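Local coordinates for protein separin (Saccharomyces cerevisiae, PDB 5U1T) that cleaves the cohesin subunit Scc1 at the onset of anaphase as a caspase-like cysteine protease, so that chromosomes can segregate, at residues A[1123-1128]-A[1390-1395]; A[1127-1132]-A[1152-1157]. All blocks are in the same frame, centred on the assembly; numbering follows the deposited sequence.

Contact 1 of 2, residues A[1123-1128]-A[1390-1395]; sequences KDLMES and CLNKLL
Leu1125 reaches across to the helix of 1390-1395 and meets three of its residues. Both of its methyls meet Leu1391 CD2, and one of them also meets Leu1395. Leu1125 CD2 packs on Leu1395 CD1 at 3.6 Å. Leu1125 CD1 lies 3.8 Å from Leu1391 CD2, and Leu1125 CD2 is 3.9 Å from that same Leu1391 methyl. Both leucines of the second helix cross the Leu1125 side chain at about a right angle. Asn1392 approaches differently: it slides past Leu1125 in the opposite direction, with its CB 4.1 Å from Leu1125 CG. Asn1392 CG is anti to the backbone N (chi1 179°), which brings this CG to 3.7 Å from Asp1124 CB. There the two side chains also cross at about a right angle, with carboxylate and amide planes 32° apart.

The contact joins the C-terminal part of helix 1111-1127 to helix 1388-1397, which follows strand 1382-1385 of the mixed sheet. The axes of the two short segments pass 9.8 Å apart at 58°, and Leu1125 and Asn1392 are the residues whose CA atoms come nearest. The four residues other than Asp1124 are buried. Leu1395 also packs on Tyr1400 and Leu1590, while Asn1392 also rests on Ala1121 of the first helix.

Just beyond Leu1125 the chain turns. The carbonyl O of Leu1125 accepts two hydrogen bonds, from Ser1128 N and from Ser1128 OG; the OG bond is 2.6 Å long.

Contact 2 of 2, residues A[1127-1132]-A[1152-1157]; sequences ESNLNI and EPRRKR
Arg1154 NE donates a hydrogen bond of 2.8 Å to the backbone O of Asn1129, with an N-H...O angle of 154°. The donor is tilted 30° from the carbonyl plane, but the oxygen lies close to the plane of the guanidinium. Arg1154 NH1 adds a weak second bond to the same O at 3.2 Å. Within 1152-1157, Arg1157 grips Glu1152 side-on in a salt bridge, with NE on OE1 and NH1 on OE2, and it forms a further salt bridge to Glu1291. The Arg1154 chain bends at chi2 and chi3, and chi3 (49°) sets where NE comes to lie. One face of the Arg1154 guanidinium is covered by Asn1131 CB, offset toward the rim and 3.4 Å from NH1. The Asn1129 side chain lies against the arginine stem, its OD1 3.5 Å from Arg1154 CD.

Lys1156 comes in from another part of the turn. Its NZ is 3.6 Å from Glu1127 CA and makes its hydrogen bond to Met1126 O. Ser1128 OG, besides its bond to Leu1125, accepts from Leu1130 N in an ST turn. Asn1131 ND2 is held by Ser1354 O of strand 1353-1362.

Pro1153 fills the middle. Its CB and CG lie against Leu1130 O, with CB at 3.2 Å, and CB also touches Ser1128 OG. Farther along, Ile1132 CG1 meets Pro1153 CG at 3.9 Å, the two side chains crossing at about a right angle.

Residues 1152-1157 thus form a beta hairpin turn between antiparallel strands 1146-1152 and 1157-1163. Lys1156 and Arg1157 both face Glu1152 in a G1 beta bulge. This turn packs against the link from helix 1111-1127 into strand 1132-1139, where Asn1131 centres an inverse gamma turn.

How the contacts relate
The two contacts lie side by side, their centres about 10 Å apart. Both use the C-terminal end of helix 1111-1127 and share Glu1127 and Ser1128. Contact 1 joins this end to helix 1388-1397, far along the chain. Contact 2 joins the following loop to the hairpin turn only 20 residues on. They touch directly: the Lys1156 ammonium reaches the helix end, and Leu1395 CD1 packs on Leu1130 CD1. Contact 2 lies at strands 1132-1139, 1146-1152 and 1157-1163, and helix 1388-1397 of contact 1 follows strand 1382-1385 of the same mixed sheet. The helix end is therefore fixed to both sequence-near and sequence-distant parts of the C-terminal region, away from the probable catalytic cysteine, Cys1497.

Contact 1 of 2, residues A[1123-1128]-A[1390-1395]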
ATOM      1  N   LYS A1123     -28.296 -16.577 -36.885  1.00 74.13           N
ATOM      2  CA  LYS A1123     -28.260 -17.174 -38.213  1.00 69.92           C
ATOM      3  C   LYS A1123     -28.758 -18.613 -38.145  1.00 72.44           C
ATOM      4  O   LYS A1123     -29.540 -19.058 -38.989  1.00 76.08           O
ATOM      5  CB  LYS A1123     -26.854 -17.115 -38.809  1.00 71.78           C
ATOM      6  CG  LYS A1123     -26.645 -18.065 -39.982  1.00 71.27           C
ATOM      7  CD  LYS A1123     -25.838 -17.436 -41.103  1.00 76.78           C
ATOM      8  CE  LYS A1123     -25.226 -18.492 -42.012  1.00 85.90           C
ATOM      9  NZ  LYS A1123     -24.172 -19.294 -41.292  1.00 93.61           N
ATOM     10  N   ASP A1124     -28.324 -19.333 -37.117  1.00 76.83           N
ATOM     11  CA  ASP A1124     -28.750 -20.714 -36.917  1.00 76.46           C
ATOM     12  C   ASP A1124     -30.238 -20.830 -36.635  1.00 76.15           C
ATOM     13  O   ASP A1124     -30.900 -21.686 -37.210  1.00 80.08           O
ATOM     14  CB  ASP A1124     -27.969 -21.360 -35.781  1.00 75.29           C
ATOM     15  CG  ASP A1124     -26.572 -21.722 -36.185  1.00 80.36           C
ATOM     16  OD1 ASP A1124     -26.331 -21.828 -37.409  1.00 80.98           O
ATOM     17  OD2 ASP A1124     -25.723 -21.898 -35.286  1.00 83.97           O
ATOM     18  N   LEU A1125     -30.759 -19.979 -35.748  1.00 76.65           N
ATOM     19  CA  LEU A1125     -32.188 -19.990 -35.428  1.00 75.09           C
ATOM     20  C   LEU A1125     -33.028 -19.779 -36.689  1.00 75.14           C
ATOM     21  O   LEU A1125     -34.005 -20.492 -36.932  1.00 71.21           O
ATOM     22  CB  LEU A1125     -32.529 -18.918 -34.384  1.00 67.02           C
ATOM     23  CG  LEU A1125     -32.315 -19.286 -32.914  1.00 68.63           C
ATOM     24  CD1 LEU A1125     -32.626 -18.106 -32.018  1.00 69.97           C
ATOM     25  CD2 LEU A1125     -33.158 -20.477 -32.515  1.00 65.04           C
ATOM     26  N   MET A1126     -32.625 -18.800 -37.489  1.00 74.12           N
ATOM     27  CA  MET A1126     -33.364 -18.417 -38.676  1.00 73.53           C
ATOM     28  C   MET A1126     -33.441 -19.618 -39.615  1.00 76.99           C
ATOM     29  O   MET A1126     -34.495 -19.931 -40.175  1.00 76.35           O
ATOM     30  CB  MET A1126     -32.688 -17.216 -39.347  1.00 73.81           C
ATOM     31  CG  MET A1126     -33.503 -16.547 -40.451  1.00 83.84           C
ATOM     32  SD  MET A1126     -35.008 -15.747 -39.844  1.00 88.24           S
ATOM     33  CE  MET A1126     -34.325 -14.832 -38.488  1.00 85.14           C
ATOM     34  N   GLU A1127     -32.321 -20.319 -39.733  1.00 77.20           N
ATOM     35  CA  GLU A1127     -32.208 -21.421 -40.674  1.00 70.38           C
ATOM     36  C   GLU A1127     -32.794 -22.731 -40.163  1.00 70.14           C
ATOM     37  O   GLU A1127     -32.909 -23.691 -40.916  1.00 74.10           O
ATOM     38  CB  GLU A1127     -30.748 -21.622 -41.047  1.00 74.48           C
ATOM     39  CG  GLU A1127     -30.173 -20.456 -41.809  1.00 68.01           C
ATOM     40  CD  GLU A1127     -28.701 -20.629 -42.124  1.00 85.93           C
ATOM     41  OE1 GLU A1127     -28.171 -21.760 -41.987  1.00 93.31           O
ATOM     42  OE2 GLU A1127     -28.063 -19.625 -42.506  1.00 87.59           O
ATOM     43  N   SER A1128     -33.180 -22.764 -38.893  1.00 68.30           N
ATOM     44  CA  SER A1128     -33.745 -23.972 -38.287  1.00 69.69           C
ATOM     45  C   SER A1128     -35.068 -24.370 -38.916  1.00 73.53           C
ATOM     46  O   SER A1128     -35.569 -25.472 -38.686  1.00 76.82           O
ATOM     47  CB  SER A1128     -33.965 -23.764 -36.791  1.00 74.04           C
ATOM     48  OG  SER A1128     -35.064 -22.887 -36.583  1.00 70.83           O
ATOM     49  N   CYS A1390     -28.598 -18.572 -25.768  1.00 52.11           N
ATOM     50  CA  CYS A1390     -29.029 -19.663 -24.904  1.00 57.44           C
ATOM     51  C   CYS A1390     -30.073 -20.562 -25.602  1.00 67.54           C
ATOM     52  O   CYS A1390     -29.992 -21.803 -25.557  1.00 64.67           O
ATOM     53  CB  CYS A1390     -29.599 -19.116 -23.592  1.00 54.21           C
ATOM     54  SG  CYS A1390     -30.260 -20.420 -22.526  1.00 64.12           S
ATOM     55  N   LEU A1391     -31.051 -19.926 -26.240  1.00 67.11           N
ATOM     56  CA  LEU A1391     -32.027 -20.649 -27.012  1.00 65.76           C
ATOM     57  C   LEU A1391     -31.317 -21.522 -28.050  1.00 66.44           C
ATOM     58  O   LEU A1391     -31.576 -22.729 -28.131  1.00 65.59           O
ATOM     59  CB  LEU A1391     -33.013 -19.683 -27.684  1.00 69.00           C
ATOM     60  CG  LEU A1391     -34.111 -20.340 -28.529  1.00 65.73           C
ATOM     61  CD1 LEU A1391     -34.949 -21.292 -27.678  1.00 58.67           C
ATOM     62  CD2 LEU A1391     -34.991 -19.297 -29.230  1.00 64.51           C
ATOM     63  N   ASN A1392     -30.406 -20.940 -28.826  1.00 60.45           N
ATOM     64  CA  ASN A1392     -29.848 -21.696 -29.946  1.00 64.15           C
ATOM     65  C   ASN A1392     -28.913 -22.807 -29.517  1.00 72.29           C
ATOM     66  O   ASN A1392     -28.758 -23.785 -30.233  1.00 76.96           O
ATOM     67  CB  ASN A1392     -29.116 -20.789 -30.934  1.00 73.03           C
ATOM     68  CG  ASN A1392     -28.520 -21.574 -32.100  1.00 77.51           C
ATOM     69  OD1 ASN A1392     -29.249 -22.081 -32.955  1.00 76.45           O
ATOM     70  ND2 ASN A1392     -27.194 -21.699 -32.121  1.00 78.59           N
ATOM     71  N   LYS A1393     -28.283 -22.682 -28.355  1.00 79.19           N
ATOM     72  CA  LYS A1393     -27.443 -23.787 -27.903  1.00 75.57           C
ATOM     73  C   LYS A1393     -28.331 -24.894 -27.321  1.00 73.12           C
ATOM     74  O   LYS A1393     -28.065 -26.079 -27.531  1.00 75.98           O
ATOM     75  CB  LYS A1393     -26.386 -23.320 -26.893  1.00 73.36           C
ATOM     76  CG  LYS A1393     -25.343 -22.348 -27.489  1.00 81.00           C
ATOM     77  CD  LYS A1393     -24.703 -22.856 -28.817  1.00 80.10           C
ATOM     78  CE  LYS A1393     -24.010 -21.698 -29.574  1.00 79.78           C
ATOM     79  NZ  LYS A1393     -24.968 -20.546 -29.860  1.00 74.32           N
ATOM     80  N   LEU A1394     -29.392 -24.508 -26.612  1.00 69.91           N
ATOM     81  CA  LEU A1394     -30.347 -25.480 -26.098  1.00 66.57           C
ATOM     82  C   LEU A1394     -30.968 -26.264 -27.251  1.00 76.53           C
ATOM     83  O   LEU A1394     -31.104 -27.489 -27.177  1.00 78.61           O
ATOM     84  CB  LEU A1394     -31.438 -24.796 -25.281  1.00 65.05           C
ATOM     85  CG  LEU A1394     -31.254 -24.812 -23.769  1.00 63.39           C
ATOM     86  CD1 LEU A1394     -32.510 -24.311 -23.085  1.00 65.59           C
ATOM     87  CD2 LEU A1394     -30.907 -26.203 -23.295  1.00 64.99           C
ATOM     88  N   LEU A1395     -31.335 -25.563 -28.320  1.00 73.04           N
ATOM     89  CA  LEU A1395     -31.909 -26.235 -29.478  1.00 77.93           C
ATOM     90  C   LEU A1395     -30.845 -27.070 -30.210  1.00 81.00           C
ATOM     91  O   LEU A1395     -31.127 -28.181 -30.666  1.00 85.97           O
ATOM     92  CB  LEU A1395     -32.568 -25.230 -30.435  1.00 71.18           C
ATOM     93  CG  LEU A1395     -33.793 -24.434 -29.955  1.00 68.80           C
ATOM     94  CD1 LEU A1395     -34.372 -23.594 -31.072  1.00 67.59           C
ATOM     95  CD2 LEU A1395     -34.862 -25.314 -29.365  1.00 67.43           C
TER

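Contact 2 of 2, residues A[1127-1132]-A[1152-1157]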
ATOM      1  N   GLU A1127     -32.321 -20.319 -39.733  1.00 77.20           N
ATOM      2  CA  GLU A1127     -32.208 -21.421 -40.674  1.00 70.38           C
ATOM      3  C   GLU A1127     -32.794 -22.731 -40.163  1.00 70.14           C
ATOM      4  O   GLU A1127     -32.909 -23.691 -40.916  1.00 74.10           O
ATOM      5  CB  GLU A1127     -30.748 -21.622 -41.047  1.00 74.48           C
ATOM      6  CG  GLU A1127     -30.173 -20.456 -41.809  1.00 68.01           C
ATOM      7  CD  GLU A1127     -28.701 -20.629 -42.124  1.00 85.93           C
ATOM      8  OE1 GLU A1127     -28.171 -21.760 -41.987  1.00 93.31           O
ATOM      9  OE2 GLU A1127     -28.063 -19.625 -42.506  1.00 87.59           O
ATOM     10  N   SER A1128     -33.180 -22.764 -38.893  1.00 68.30           N
ATOM     11  CA  SER A1128     -33.745 -23.972 -38.287  1.00 69.69           C
ATOM     12  C   SER A1128     -35.068 -24.370 -38.916  1.00 73.53           C
ATOM     13  O   SER A1128     -35.569 -25.472 -38.686  1.00 76.82           O
ATOM     14  CB  SER A1128     -33.965 -23.764 -36.791  1.00 74.04           C
ATOM     15  OG  SER A1128     -35.064 -22.887 -36.583  1.00 70.83           O
ATOM     16  N   ASN A1129     -35.635 -23.441 -39.678  1.00 72.06           N
ATOM     17  CA  ASN A1129     -36.964 -23.563 -40.273  1.00 78.38           C
ATOM     18  C   ASN A1129     -38.050 -23.982 -39.286  1.00 77.23           C
ATOM     19  O   ASN A1129     -39.110 -24.474 -39.688  1.00 79.12           O
ATOM     20  CB  ASN A1129     -36.957 -24.543 -41.445  1.00 81.67           C
ATOM     21  CG  ASN A1129     -38.029 -24.209 -42.470  1.00 85.12           C
ATOM     22  OD1 ASN A1129     -38.356 -23.033 -42.671  1.00 87.24           O
ATOM     23  ND2 ASN A1129     -38.599 -25.228 -43.099  1.00 87.13           N
ATOM     24  N   LEU A1130     -37.787 -23.781 -37.998  1.00 73.02           N
ATOM     25  CA  LEU A1130     -38.773 -24.079 -36.979  1.00 74.81           C
ATOM     26  C   LEU A1130     -39.967 -23.152 -37.103  1.00 76.03           C
ATOM     27  O   LEU A1130     -39.827 -21.933 -37.237  1.00 72.95           O
ATOM     28  CB  LEU A1130     -38.162 -23.972 -35.589  1.00 75.21           C
ATOM     29  CG  LEU A1130     -37.104 -25.035 -35.305  1.00 76.40           C
ATOM     30  CD1 LEU A1130     -36.535 -24.865 -33.895  1.00 73.69           C
ATOM     31  CD2 LEU A1130     -37.673 -26.435 -35.513  1.00 72.16           C
ATOM     32  N   ASN A1131     -41.147 -23.757 -37.079  1.00 74.58           N
ATOM     33  CA  ASN A1131     -42.402 -23.022 -37.116  1.00 76.11           C
ATOM     34  C   ASN A1131     -42.724 -22.489 -35.717  1.00 70.46           C
ATOM     35  O   ASN A1131     -43.632 -22.976 -35.039  1.00 69.33           O
ATOM     36  CB  ASN A1131     -43.525 -23.925 -37.647  1.00 79.05           C
ATOM     37  CG  ASN A1131     -44.866 -23.216 -37.736  1.00 77.73           C
ATOM     38  OD1 ASN A1131     -44.946 -22.023 -38.068  1.00 73.35           O
ATOM     39  ND2 ASN A1131     -45.939 -23.953 -37.434  1.00 73.36           N
ATOM     40  N   ILE A1132     -41.945 -21.500 -35.283  1.00 73.45           N
ATOM     41  CA  ILE A1132     -42.126 -20.873 -33.977  1.00 68.38           C
ATOM     42  C   ILE A1132     -41.989 -19.373 -34.069  1.00 65.04           C
ATOM     43  O   ILE A1132     -41.466 -18.845 -35.045  1.00 60.29           O
ATOM     44  CB  ILE A1132     -41.101 -21.368 -32.939  1.00 69.25           C
ATOM     45  CG1 ILE A1132     -39.679 -21.302 -33.507  1.00 72.06           C
ATOM     46  CG2 ILE A1132     -41.453 -22.755 -32.465  1.00 66.86           C
ATOM     47  CD1 ILE A1132     -38.616 -21.594 -32.485  1.00 66.04           C
ATOM     48  N   GLU A1152     -39.296 -15.027 -36.989  1.00 62.71           N
ATOM     49  CA  GLU A1152     -40.080 -16.118 -37.561  1.00 66.05           C
ATOM     50  C   GLU A1152     -39.199 -16.986 -38.453  1.00 65.81           C
ATOM     51  O   GLU A1152     -39.071 -16.714 -39.642  1.00 62.08           O
ATOM     52  CB  GLU A1152     -41.278 -15.576 -38.354  1.00 61.61           C
ATOM     53  CG  GLU A1152     -42.331 -14.859 -37.517  1.00 57.99           C
ATOM     54  CD  GLU A1152     -43.130 -13.825 -38.321  1.00 63.63           C
ATOM     55  OE1 GLU A1152     -42.559 -12.784 -38.718  1.00 58.40           O
ATOM     56  OE2 GLU A1152     -44.339 -14.049 -38.556  1.00 65.22           O
ATOM     57  N   PRO A1153     -38.595 -18.040 -37.883  1.00 68.36           N
ATOM     58  CA  PRO A1153     -37.670 -18.878 -38.654  1.00 70.46           C
ATOM     59  C   PRO A1153     -38.305 -19.450 -39.917  1.00 71.70           C
ATOM     60  O   PRO A1153     -37.650 -19.491 -40.953  1.00 68.62           O
ATOM     61  CB  PRO A1153     -37.312 -20.008 -37.682  1.00 71.45           C
ATOM     62  CG  PRO A1153     -37.736 -19.533 -36.336  1.00 71.75           C
ATOM     63  CD  PRO A1153     -38.889 -18.615 -36.563  1.00 66.14           C
ATOM     64  N   ARG A1154     -39.559 -19.880 -39.839  1.00 71.16           N
ATOM     65  CA  ARG A1154     -40.190 -20.534 -40.986  1.00 73.72           C
ATOM     66  C   ARG A1154     -40.492 -19.509 -42.090  1.00 75.40           C
ATOM     67  O   ARG A1154     -40.353 -19.808 -43.270  1.00 77.59           O
ATOM     68  CB  ARG A1154     -41.460 -21.277 -40.546  1.00 74.51           C
ATOM     69  CG  ARG A1154     -42.317 -21.816 -41.669  1.00 78.03           C
ATOM     70  CD  ARG A1154     -41.798 -23.144 -42.217  1.00 79.04           C
ATOM     71  NE  ARG A1154     -41.524 -24.091 -41.138  1.00 77.96           N
ATOM     72  CZ  ARG A1154     -42.279 -25.143 -40.838  1.00 78.47           C
ATOM     73  NH1 ARG A1154     -41.932 -25.931 -39.827  1.00 79.36           N
ATOM     74  NH2 ARG A1154     -43.367 -25.417 -41.544  1.00 83.62           N
ATOM     75  N   ARG A1155     -40.864 -18.296 -41.689  1.00 72.43           N
ATOM     76  CA  ARG A1155     -41.191 -17.217 -42.616  1.00 63.17           C
ATOM     77  C   ARG A1155     -39.945 -16.429 -43.027  1.00 67.07           C
ATOM     78  O   ARG A1155     -40.008 -15.566 -43.904  1.00 69.88           O
ATOM     79  CB  ARG A1155     -42.227 -16.285 -41.980  1.00 64.63           C
ATOM     80  CG  ARG A1155     -42.906 -15.282 -42.933  1.00 76.08           C
ATOM     81  CD  ARG A1155     -43.590 -15.959 -44.145  1.00 85.32           C
ATOM     82  NE  ARG A1155     -44.809 -15.268 -44.597  1.00 85.13           N
ATOM     83  CZ  ARG A1155     -44.828 -14.076 -45.206  1.00 90.58           C
ATOM     84  NH1 ARG A1155     -43.677 -13.420 -45.424  1.00 84.64           N
ATOM     85  NH2 ARG A1155     -45.998 -13.522 -45.581  1.00 88.46           N
ATOM     86  N   LYS A1156     -38.817 -16.740 -42.391  1.00 71.55           N
ATOM     87  CA  LYS A1156     -37.548 -16.026 -42.591  1.00 71.96           C
ATOM     88  C   LYS A1156     -37.695 -14.507 -42.418  1.00 69.92           C
ATOM     89  O   LYS A1156     -37.131 -13.718 -43.179  1.00 68.02           O
ATOM     90  CB  LYS A1156     -36.966 -16.339 -43.967  1.00 70.02           C
ATOM     91  CG  LYS A1156     -36.844 -17.820 -44.264  1.00 74.61           C
ATOM     92  CD  LYS A1156     -35.864 -18.541 -43.334  1.00 75.86           C
ATOM     93  CE  LYS A1156     -35.949 -20.053 -43.563  1.00 76.63           C
ATOM     94  NZ  LYS A1156     -35.162 -20.845 -42.593  1.00 74.19           N
ATOM     95  N   ARG A1157     -38.428 -14.109 -41.387  1.00 68.44           N
ATOM     96  CA  ARG A1157     -38.837 -12.727 -41.234  1.00 67.97           C
ATOM     97  C   ARG A1157     -38.400 -12.172 -39.881  1.00 65.91           C
ATOM     98  O   ARG A1157     -38.446 -12.866 -38.860  1.00 55.27           O
ATOM     99  CB  ARG A1157     -40.361 -12.620 -41.406  1.00 60.83           C
ATOM    100  CG  ARG A1157     -40.861 -11.211 -41.560  1.00 64.04           C
ATOM    101  CD  ARG A1157     -42.180 -11.193 -42.273  1.00 66.80           C
ATOM    102  NE  ARG A1157     -43.188 -11.863 -41.473  1.00 65.76           N
ATOM    103  CZ  ARG A1157     -44.429 -12.112 -41.872  1.00 67.22           C
ATOM    104  NH1 ARG A1157     -45.261 -12.732 -41.043  1.00 66.72           N
ATOM    105  NH2 ARG A1157     -44.843 -11.738 -43.079  1.00 64.77           N
TER